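Local coordinates for interferon-inducible and double-stranded-dependent eIF-2kinase (Carassius auratus, PDB 4KMF) that binds left-handed Z-DNA through its Zalpha domain, the part given here, and as a PKR-like kinase probably phosphorylates the translation initiation factor eIF2alpha, at a contact of chain A with DNA. Numbering follows the deposited sequence.

A contact of chain A with DNA. Residues 33, 37, 41, 57. With nucleotides of chain B.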
# COMPACT_ATOMS: atom_id res chain seq x y z
N LYS A 33 10.54 -4.28 2.51
CA LYS A 33 9.46 -5.23 2.26
C LYS A 33 8.66 -4.94 0.95
O LYS A 33 8.35 -5.86 0.20
CB LYS A 33 8.57 -5.33 3.51
CG LYS A 33 7.37 -6.32 3.46
CD LYS A 33 6.39 -5.98 4.62
CE LYS A 33 4.95 -6.45 4.41
NZ LYS A 33 3.97 -5.49 3.69
N ASN A 37 8.29 -7.39 -2.17
CA ASN A 37 6.97 -7.82 -2.63
C ASN A 37 6.74 -7.51 -4.10
O ASN A 37 6.19 -8.31 -4.82
CB ASN A 37 5.86 -7.27 -1.73
CG ASN A 37 5.56 -8.18 -0.59
OD1 ASN A 37 5.81 -9.38 -0.65
ND2 ASN A 37 4.97 -7.62 0.47
N TYR A 41 5.80 -10.70 -6.53
CA TYR A 41 4.61 -10.76 -7.38
C TYR A 41 4.95 -10.77 -8.87
O TYR A 41 4.26 -11.46 -9.63
CB TYR A 41 3.57 -9.68 -7.01
CG TYR A 41 2.81 -10.02 -5.74
CD1 TYR A 41 3.29 -9.61 -4.47
CD2 TYR A 41 1.63 -10.77 -5.79
CE1 TYR A 41 2.61 -9.94 -3.29
CE2 TYR A 41 0.95 -11.11 -4.60
CZ TYR A 41 1.46 -10.70 -3.35
OH TYR A 41 0.77 -11.05 -2.20
N PRO A 57 1.64 -14.31 3.55
CA PRO A 57 1.89 -15.34 2.53
C PRO A 57 3.27 -15.94 2.64
O PRO A 57 4.25 -15.22 2.95
CB PRO A 57 1.77 -14.58 1.20
CG PRO A 57 1.19 -13.20 1.55
CD PRO A 57 1.47 -12.96 3.00
P DG B 3 -0.05 -10.19 6.93
OP1 DG B 3 -0.32 -11.18 7.99
OP2 DG B 3 1.37 -9.83 6.67
O5' DG B 3 -0.73 -10.67 5.55
C5' DG B 3 -0.62 -9.85 4.41
C4' DG B 3 -1.45 -10.36 3.25
O4' DG B 3 -2.86 -10.23 3.55
C3' DG B 3 -1.25 -9.47 2.04
O3' DG B 3 -0.19 -10.01 1.23
C2' DG B 3 -2.58 -9.47 1.29
C1' DG B 3 -3.58 -9.88 2.36
N9 DG B 3 -4.49 -8.85 2.80
C8 DG B 3 -5.86 -8.95 2.88
N7 DG B 3 -6.40 -7.86 3.39
C5 DG B 3 -5.33 -7.01 3.68
C6 DG B 3 -5.29 -5.72 4.28
O6 DG B 3 -6.25 -5.00 4.65
N1 DG B 3 -3.99 -5.23 4.38
C2 DG B 3 -2.85 -5.90 4.01
N2 DG B 3 -1.68 -5.25 4.17
N3 DG B 3 -2.87 -7.12 3.47
C4 DG B 3 -4.14 -7.62 3.33
P DC B 4 1.10 -9.15 0.83
OP1 DC B 4 1.97 -9.97 -0.04
OP2 DC B 4 1.73 -8.59 2.03
O5' DC B 4 0.43 -7.96 0.02
C5' DC B 4 1.09 -7.36 -1.12
C4' DC B 4 1.01 -5.84 -0.96
O4' DC B 4 -0.38 -5.40 -1.02
C3' DC B 4 1.53 -5.29 0.36
O3' DC B 4 2.25 -4.06 0.16
C2' DC B 4 0.27 -5.01 1.17
C1' DC B 4 -0.61 -4.51 0.06
N1 DC B 4 -2.04 -4.52 0.42
C2 DC B 4 -2.58 -3.41 1.08
O2 DC B 4 -1.87 -2.45 1.34
N3 DC B 4 -3.91 -3.43 1.40
C4 DC B 4 -4.65 -4.51 1.12
N4 DC B 4 -5.94 -4.48 1.41
C5 DC B 4 -4.11 -5.65 0.43
C6 DC B 4 -2.81 -5.62 0.12
P DG B 5 3.85 -4.05 0.03
OP1 DG B 5 4.48 -4.96 0.98
OP2 DG B 5 4.14 -2.58 0.06
O5' DG B 5 4.09 -4.56 -1.46
C5' DG B 5 3.60 -3.79 -2.57
C4' DG B 5 3.81 -4.64 -3.80
O4' DG B 5 3.07 -5.88 -3.74
C3' DG B 5 3.37 -3.92 -5.05
O3' DG B 5 4.57 -3.45 -5.63
C2' DG B 5 2.76 -5.01 -5.93
C1' DG B 5 2.49 -6.17 -5.01
N9 DG B 5 1.07 -6.38 -4.71
C8 DG B 5 0.37 -7.56 -4.86
N7 DG B 5 -0.88 -7.47 -4.50
C5 DG B 5 -1.03 -6.13 -4.10
C6 DG B 5 -2.18 -5.48 -3.58
O6 DG B 5 -3.30 -6.00 -3.41
N1 DG B 5 -1.96 -4.12 -3.28
C2 DG B 5 -0.73 -3.50 -3.45
N2 DG B 5 -0.67 -2.21 -3.09
N3 DG B 5 0.39 -4.14 -3.89
C4 DG B 5 0.15 -5.44 -4.24
O HOH W 1 0.99 -6.59 3.76
O HOH W 2 4.20 -11.22 0.68
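Lys33, Asn37 and Tyr41 meet the DNA from one helix, with helical backbone torsions and a spacing of four residues that turns all three side chains towards the strand, whereas Pro57 approaches from a loop with an extended, polyproline-like backbone. Lysine suits the first position because its long chain brings a charge to a phosphate: CG lies anti to the backbone N (chi1 -178°), the chain bends at its end, and NZ forms a salt bridge of 2.8 Å with OP1 of DG5. Asn37 grips the same oxygen with its amide N-H, ND2 to OP1 at 2.7 Å, nearly straight and in the amide plane. Asparagine suits because one flat group carries both a donor and an acceptor: its carbonyl OD1 turns the other way, to a water that also bonds OP1 of DC4. A second water links Lys33 NZ, OP2 of DC4 and N2 of DG3. Tyr41 offers both a flat face and a polar tip. C8 of DG5 stands 3.3 Å above the centre of its ring, the guanine's five-membered ring meeting it edge-to-face. At the tip, the hydroxyl OH donates to OP1 of DC4 at 2.7 Å. An alanine in place of Tyr41 would probably leave that phosphate oxygen without its phenol donor and C8 of the guanine without its aromatic platform. The compact ring of Pro57, which has no backbone N-H to give, rests CG against O3' of DG3 at 3.5 Å. In this winged helix-turn-helix fold, helix 33-45 is the recognition helix and Pro57 belongs to the wing between strands 49-51 and 58-61; together they follow the Z-DNA backbone, with Tyr41 reading the syn guanine DG5 at its C8.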